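Local coordinates for uncharacterized protein VP1736 (Vibrio parahaemolyticus, PDB 3LXQ) that is of unknown function but carries a sulfatase-family domain of the alkaline phosphatase clan, at residues V153-S158 against K437-N442; P146-A151 against M379-K384; V213-V218 against P253-E258. All coordinates share one frame; numbering follows the deposited sequence.

Interaction 1: residues V153-S158 against K437-N442; sequences VKLSKS and KAYQNN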
# COMPACT_ATOMS: atom_id res chain seq x y z
N VAL A 153 4.62 -8.90 8.47
CA VAL A 153 5.53 -9.66 7.59
C VAL A 153 6.65 -10.27 8.43
O VAL A 153 7.19 -11.33 8.10
CB VAL A 153 6.14 -8.77 6.48
CG1 VAL A 153 7.08 -9.59 5.57
CG2 VAL A 153 5.04 -8.09 5.66
N LYS A 154 6.97 -9.60 9.54
CA LYS A 154 8.06 -10.00 10.42
C LYS A 154 7.62 -10.53 11.78
O LYS A 154 8.45 -10.83 12.63
CB LYS A 154 9.06 -8.84 10.61
CG LYS A 154 9.85 -8.51 9.37
CD LYS A 154 10.83 -7.38 9.59
CE LYS A 154 11.82 -7.33 8.45
NZ LYS A 154 12.70 -6.14 8.52
N LEU A 155 6.31 -10.65 12.01
CA LEU A 155 5.85 -11.14 13.31
C LEU A 155 5.58 -12.64 13.25
O LEU A 155 5.17 -13.15 12.22
CB LEU A 155 4.65 -10.33 13.80
CG LEU A 155 4.91 -8.84 14.05
CD1 LEU A 155 3.64 -8.16 14.49
CD2 LEU A 155 6.02 -8.61 15.09
N SER A 156 5.85 -13.34 14.35
CA SER A 156 5.83 -14.80 14.35
C SER A 156 4.43 -15.43 14.23
O SER A 156 4.26 -16.46 13.56
CB SER A 156 6.56 -15.34 15.59
OG SER A 156 5.95 -14.89 16.78
N LYS A 157 3.42 -14.80 14.84
CA LYS A 157 2.05 -15.30 14.77
C LYS A 157 1.40 -15.13 13.39
O LYS A 157 0.48 -15.87 13.04
CB LYS A 157 1.17 -14.66 15.85
CG LYS A 157 1.55 -15.07 17.27
CD LYS A 157 0.76 -14.30 18.32
CE LYS A 157 -0.60 -14.91 18.60
NZ LYS A 157 -1.36 -14.08 19.57
N SER A 158 1.89 -14.17 12.61
CA SER A 158 1.32 -13.88 11.28
C SER A 158 1.99 -14.63 10.12
O SER A 158 1.76 -14.31 8.95
CB SER A 158 1.34 -12.38 11.02
OG SER A 158 2.36 -11.72 11.75
N LYS A 437 -4.00 -5.15 19.24
CA LYS A 437 -4.92 -6.07 19.89
C LYS A 437 -5.36 -7.22 18.97
O LYS A 437 -5.52 -8.36 19.43
CB LYS A 437 -6.13 -5.33 20.47
CG LYS A 437 -5.86 -4.62 21.80
CD LYS A 437 -6.23 -5.53 22.97
CE LYS A 437 -5.92 -4.90 24.32
NZ LYS A 437 -4.51 -5.16 24.77
N ALA A 438 -5.55 -6.92 17.69
CA ALA A 438 -6.02 -7.93 16.73
C ALA A 438 -4.96 -9.01 16.54
O ALA A 438 -5.28 -10.20 16.39
CB ALA A 438 -6.37 -7.29 15.38
N TYR A 439 -3.70 -8.56 16.55
CA TYR A 439 -2.55 -9.45 16.48
C TYR A 439 -2.49 -10.37 17.70
O TYR A 439 -2.44 -11.59 17.55
CB TYR A 439 -1.24 -8.65 16.32
CG TYR A 439 -0.02 -9.54 16.32
CD1 TYR A 439 0.80 -9.64 17.44
CD2 TYR A 439 0.30 -10.31 15.20
CE1 TYR A 439 1.91 -10.48 17.44
CE2 TYR A 439 1.40 -11.15 15.20
CZ TYR A 439 2.20 -11.23 16.31
OH TYR A 439 3.29 -12.06 16.30
N GLN A 440 -2.50 -9.77 18.89
CA GLN A 440 -2.54 -10.52 20.15
C GLN A 440 -3.64 -11.58 20.21
O GLN A 440 -3.42 -12.66 20.75
CB GLN A 440 -2.75 -9.58 21.34
CG GLN A 440 -1.58 -8.69 21.65
CD GLN A 440 -1.83 -7.82 22.88
OE1 GLN A 440 -2.42 -8.28 23.87
NE2 GLN A 440 -1.37 -6.57 22.83
N ASN A 441 -4.81 -11.26 19.66
CA ASN A 441 -5.98 -12.11 19.85
C ASN A 441 -6.41 -12.93 18.64
O ASN A 441 -7.42 -13.64 18.69
CB ASN A 441 -7.15 -11.30 20.41
CG ASN A 441 -6.84 -10.73 21.78
OD1 ASN A 441 -7.18 -11.32 22.80
ND2 ASN A 441 -6.18 -9.58 21.81
N ASN A 442 -5.62 -12.85 17.56
CA ASN A 442 -5.87 -13.61 16.33
C ASN A 442 -7.16 -13.20 15.65
O ASN A 442 -7.94 -14.04 15.19
CB ASN A 442 -5.84 -15.12 16.59
CG ASN A 442 -4.62 -15.54 17.37
OD1 ASN A 442 -4.71 -15.85 18.56
ND2 ASN A 442 -3.46 -15.52 16.72

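Interaction 2: residues P146-A151 against M379-K384; sequences PSPSRA and MMQYDK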
# COMPACT_ATOMS: atom_id res chain seq x y z
N PRO A 146 -1.56 -0.25 11.25
CA PRO A 146 -0.23 -0.23 11.86
C PRO A 146 -0.24 -0.37 13.39
O PRO A 146 -1.27 -0.18 14.04
CB PRO A 146 0.32 1.15 11.45
CG PRO A 146 -0.92 2.01 11.31
CD PRO A 146 -2.06 1.09 10.91
N SER A 147 0.91 -0.73 13.94
CA SER A 147 1.11 -0.76 15.39
C SER A 147 2.47 -0.15 15.66
O SER A 147 3.18 0.18 14.71
CB SER A 147 1.02 -2.20 15.94
OG SER A 147 2.14 -2.99 15.58
N PRO A 148 2.83 0.04 16.95
CA PRO A 148 4.19 0.45 17.31
C PRO A 148 5.19 -0.67 17.07
O PRO A 148 6.39 -0.45 17.16
CB PRO A 148 4.10 0.71 18.82
CG PRO A 148 2.68 0.94 19.07
CD PRO A 148 1.94 0.08 18.11
N SER A 149 4.69 -1.87 16.78
CA SER A 149 5.53 -3.02 16.49
C SER A 149 5.85 -3.06 15.01
O SER A 149 5.40 -2.21 14.22
CB SER A 149 4.83 -4.33 16.88
OG SER A 149 4.75 -4.44 18.28
N ARG A 150 6.63 -4.07 14.63
CA ARG A 150 6.96 -4.30 13.23
C ARG A 150 5.72 -4.77 12.49
O ARG A 150 4.83 -5.38 13.08
CB ARG A 150 8.10 -5.32 13.11
CG ARG A 150 9.32 -4.98 13.96
CD ARG A 150 10.46 -6.01 13.85
NE ARG A 150 10.03 -7.40 14.02
CZ ARG A 150 9.91 -8.04 15.19
NH1 ARG A 150 10.16 -7.41 16.33
NH2 ARG A 150 9.52 -9.32 15.21
N ALA A 151 5.65 -4.48 11.19
CA ALA A 151 4.62 -5.09 10.33
C ALA A 151 4.57 -6.62 10.49
O ALA A 151 5.58 -7.26 10.80
CB ALA A 151 4.89 -4.73 8.90
N MSE A 379 -4.47 6.99 8.66
CA MSE A 379 -3.69 6.58 9.82
C MSE A 379 -2.23 6.52 9.42
O MSE A 379 -1.90 5.97 8.38
CB MSE A 379 -4.12 5.19 10.31
CG MSE A 379 -5.62 5.00 10.37
SE MSE A 379 -5.89 3.26 11.23
CE MSE A 379 -7.56 2.73 10.30
N MSE A 380 -1.35 7.05 10.25
CA MSE A 380 0.07 6.89 9.99
C MSE A 380 0.93 6.69 11.24
O MSE A 380 0.71 7.32 12.28
CB MSE A 380 0.61 7.94 9.01
CG MSE A 380 0.38 9.36 9.38
SE MSE A 380 -0.04 10.55 7.86
CE MSE A 380 -1.62 11.29 8.72
N GLN A 381 1.85 5.73 11.14
CA GLN A 381 2.71 5.35 12.24
C GLN A 381 4.13 5.75 11.91
O GLN A 381 4.70 5.26 10.94
CB GLN A 381 2.67 3.84 12.47
CG GLN A 381 3.35 3.38 13.75
CD GLN A 381 2.43 3.43 14.96
OE1 GLN A 381 1.26 3.05 14.87
NE2 GLN A 381 2.96 3.87 16.11
N TYR A 382 4.68 6.65 12.73
CA TYR A 382 6.06 7.05 12.63
C TYR A 382 6.81 6.51 13.86
O TYR A 382 6.82 7.15 14.92
CB TYR A 382 6.19 8.58 12.52
CG TYR A 382 7.62 9.06 12.38
CD1 TYR A 382 8.32 8.88 11.18
CD2 TYR A 382 8.28 9.69 13.44
CE1 TYR A 382 9.62 9.30 11.04
CE2 TYR A 382 9.59 10.12 13.31
CZ TYR A 382 10.26 9.92 12.10
OH TYR A 382 11.55 10.33 11.93
N ASP A 383 7.41 5.33 13.71
CA ASP A 383 8.04 4.62 14.84
C ASP A 383 7.03 4.36 15.97
O ASP A 383 6.09 3.58 15.81
CB ASP A 383 9.29 5.38 15.34
CG ASP A 383 10.39 5.45 14.28
OD1 ASP A 383 10.48 4.53 13.44
OD2 ASP A 383 11.18 6.43 14.30
N LYS A 384 7.21 5.04 17.10
CA LYS A 384 6.35 4.87 18.27
C LYS A 384 5.14 5.82 18.25
O LYS A 384 4.26 5.72 19.12
CB LYS A 384 7.17 5.07 19.56

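Interaction 3: residues V213-V218 against P253-E258; sequences VGSWGV and PYEYPE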
# COMPACT_ATOMS: atom_id res chain seq x y z
N VAL A 213 22.63 -5.52 -13.12
CA VAL A 213 22.47 -6.07 -11.77
C VAL A 213 23.23 -5.21 -10.76
O VAL A 213 24.41 -4.91 -10.97
CB VAL A 213 22.98 -7.54 -11.69
CG1 VAL A 213 22.77 -8.12 -10.29
CG2 VAL A 213 22.29 -8.42 -12.74
N GLY A 214 22.53 -4.80 -9.69
CA GLY A 214 23.12 -4.03 -8.59
C GLY A 214 23.07 -4.79 -7.27
O GLY A 214 22.73 -5.97 -7.24
N SER A 215 23.41 -4.11 -6.18
CA SER A 215 23.48 -4.72 -4.84
C SER A 215 22.13 -5.26 -4.36
O SER A 215 22.06 -6.18 -3.54
CB SER A 215 23.96 -3.69 -3.82
OG SER A 215 25.14 -3.06 -4.26
N TRP A 216 21.07 -4.67 -4.88
CA TRP A 216 19.73 -5.03 -4.46
C TRP A 216 19.07 -5.98 -5.46
O TRP A 216 17.93 -6.40 -5.27
CB TRP A 216 18.93 -3.75 -4.21
CG TRP A 216 19.57 -2.95 -3.10
CD1 TRP A 216 20.57 -2.01 -3.23
CD2 TRP A 216 19.30 -3.06 -1.70
NE1 TRP A 216 20.92 -1.52 -1.99
CE2 TRP A 216 20.15 -2.14 -1.03
CE3 TRP A 216 18.41 -3.83 -0.93
CZ2 TRP A 216 20.14 -1.97 0.37
CZ3 TRP A 216 18.39 -3.66 0.46
CH2 TRP A 216 19.26 -2.74 1.09
N GLY A 217 19.82 -6.32 -6.51
CA GLY A 217 19.36 -7.27 -7.54
C GLY A 217 19.29 -6.65 -8.93
O GLY A 217 19.98 -5.67 -9.22
N VAL A 218 18.44 -7.21 -9.79
CA VAL A 218 18.26 -6.68 -11.16
C VAL A 218 17.59 -5.30 -11.16
O VAL A 218 16.79 -4.98 -10.26
CB VAL A 218 17.46 -7.65 -12.06
CG1 VAL A 218 18.07 -9.04 -12.06
CG2 VAL A 218 16.00 -7.72 -11.65
N PRO A 253 23.39 1.97 -2.66
CA PRO A 253 24.08 3.15 -3.20
C PRO A 253 23.56 3.71 -4.54
O PRO A 253 24.21 4.58 -5.11
CB PRO A 253 25.50 2.65 -3.37
CG PRO A 253 25.32 1.20 -3.75
CD PRO A 253 24.06 0.72 -3.05
N TYR A 254 22.42 3.21 -5.02
CA TYR A 254 21.70 3.77 -6.19
C TYR A 254 22.30 3.40 -7.55
O TYR A 254 22.49 4.25 -8.43
CB TYR A 254 21.48 5.29 -6.07
CG TYR A 254 20.88 5.71 -4.75
CD1 TYR A 254 19.55 5.42 -4.44
CD2 TYR A 254 21.64 6.40 -3.80
CE1 TYR A 254 19.00 5.79 -3.23
CE2 TYR A 254 21.10 6.78 -2.58
CZ TYR A 254 19.77 6.47 -2.31
OH TYR A 254 19.22 6.84 -1.10
N GLU A 255 22.60 2.11 -7.72
CA GLU A 255 23.13 1.59 -8.97
C GLU A 255 21.99 1.45 -9.95
O GLU A 255 20.93 0.90 -9.60
CB GLU A 255 23.78 0.21 -8.77
CG GLU A 255 24.90 0.13 -7.74
CD GLU A 255 25.10 -1.29 -7.21
OE1 GLU A 255 26.02 -1.99 -7.69
OE2 GLU A 255 24.33 -1.71 -6.32
N TYR A 256 22.20 1.94 -11.18
CA TYR A 256 21.26 1.81 -12.30
C TYR A 256 22.01 2.09 -13.62
O TYR A 256 23.01 2.83 -13.61
CB TYR A 256 20.05 2.77 -12.14
CG TYR A 256 20.42 4.22 -12.28
CD1 TYR A 256 20.34 4.86 -13.51
CD2 TYR A 256 20.89 4.95 -11.18
CE1 TYR A 256 20.71 6.19 -13.67
CE2 TYR A 256 21.26 6.29 -11.32
CZ TYR A 256 21.17 6.90 -12.57
OH TYR A 256 21.54 8.22 -12.74
N PRO A 257 21.53 1.52 -14.74
CA PRO A 257 22.10 1.74 -16.09
C PRO A 257 22.35 3.22 -16.47
O PRO A 257 21.60 4.11 -16.05
CB PRO A 257 21.04 1.14 -17.01
CG PRO A 257 20.44 0.05 -16.21
CD PRO A 257 20.47 0.49 -14.77
N GLU A 258 23.38 3.45 -17.28
CA GLU A 258 23.69 4.78 -17.81
C GLU A 258 22.93 5.06 -19.12
O GLU A 258 22.40 4.14 -19.76
CB GLU A 258 25.20 4.93 -18.04
CG GLU A 258 26.09 4.73 -16.80
CD GLU A 258 26.53 6.04 -16.12
OE1 GLU A 258 26.12 7.14 -16.55
OE2 GLU A 258 27.30 5.95 -15.14

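Interaction 1: residues V153-S158 against K437-N442
Helix 422-441 of this sulfatase-family protein closes in a Schellman motif, with N442 turning off at positive phi, and the last turn of this helix meets the loop between helices 133-141 and 165-171 at the surface. Y439 carries most of the contact. Its CG stands anti to the backbone N (chi1 177°), so the ring reaches away from the helix and into the bend of residues 155-158.

The main polar link is at the phenol oxygen. The backbone N of K157 donates to Y439 OH over 3.1 Å, with an N-H...O angle of 159°, so a main-chain amide fixes where the tip of the ring sits. At the rim of the ring, S158 OG lies near the ring plane, 3.6 Å from Y439 CE2; its hydroxyl is engaged mainly with V152 O.

Apolar packing comes from L155. Its CD1 sits over the middle of one ring face, 3.8 Å from the Y439 centroid, a CH-pi contact, while its CB closes on the CZ-OH end.

K157 takes the other side of the ring. Its chain crosses Y439 obliquely and bends at chi3, carrying the ammonium toward the helix end. NZ stays 5.5 Å from the Y439 centroid, so any cation-pi attraction is weak at best. NZ makes a weak hydrogen bond to Y439 O at 3.4 Å and lies 2.8 Å from Q440 O; a positive charge beside these last carbonyls would probably suit the negative end of the helix dipole. The K157 chain also passes N442 at about a right angle, CE lying 3.5 Å from ND2.

The helix end has its own side-chain clasp as well: N441 ND2 donates to a lone pair of K437 O, 2.8 Å away and almost straight at 178°.

Interaction 2: residues P146-A151 against M379-K384
An ST turn, closed by S149 N donating to S147 OG at 3.0 Å, shapes the loop that lies against the outermost strand, 377-382, of the five-stranded antiparallel sheet. Residues 146-148 run roughly along the strand, 31° apart in direction, and Q381 gives the largest share on the strand's side. Its CB meets P146 CB at 3.7 Å. The chain leaves with CG anti to the backbone N (chi1 -170°) and then bends at chi2, which lays the amide beside the S147-P148 peptide: CD is 3.3 Å from S147 O, and NE2 comes to 3.8 Å from P148 CA. At the strand's earlier end the selenium of M379, a selenomethionine, touches P146 CD at 4.4 Å. The amide is held from its own side of the contact, since Q381 NE2 donates to D383 O over 3.2 Å from above that carbonyl's plane, and it also bonds Y45 OH, from the helix that packs on P148.

The two segments therefore meet by shape and not by paired polar groups. Where S147 O and Q381 OE1 lie 3.5 Å apart, both are acceptors; the weak bond from R135 NH1 to S147 O may ease their repulsion.

Interaction 3: residues V213-V218 against P253-E258
The indole of W216 stacks against the ring of H251, and at its edge, near the ring plane, P253 brings up CD, 4.0 Å from W216 NE1. That N-H is spent on S252 O, just ahead of the cis peptide bond into P253. P253 CD also lies 4.1 Å from S215 OG, so this one carbon touches both neighbouring side chains.

The other flat group, the E255 carboxylate, is gripped through a single oxygen. E255 CG stands anti to its carbonyl carbon, the chain beyond it extended. S215 N donates to OE2 at 2.6 Å (166°), and S215 OG donates to the same OE2, also at 2.6 Å; both reach it from above the carboxylate plane. Two donors this close suggest a charged carboxylate. The OG torsion (chi1 -51°) keeps the hydroxyl beside its own backbone N, so one residue offers both donors. G214 has no side chain; a CB there would stand only 3.0 Å from E255 OE2.

S215 and W216 are the middle residues of a type I turn from G214 to G217, and the whole is a two-residue beta-hairpin, its tip pinned by a glutamate from the loop after strand 241-246.

Interactions 1 and 2 use successive parts of one loop, between helices 133-141 and 165-171, and their centres lie 14 Å apart. They touch directly: L155 CD1 packs at 3.3 Å on R150 O, and R150 NH2 bonds K154 O. Through this loop the chain meets two elements that come much later in sequence, strand 377-382 and the end of helix 422-441; because their segments alternate in sequence, the two contacts cross along the chain. Interaction 3 is nested within both sequence loops but sits apart in space, its centre 34 Å from that of interaction 1 and 30 Å from that of interaction 2; its nearest atoms are about 10 and 16 Å away respectively.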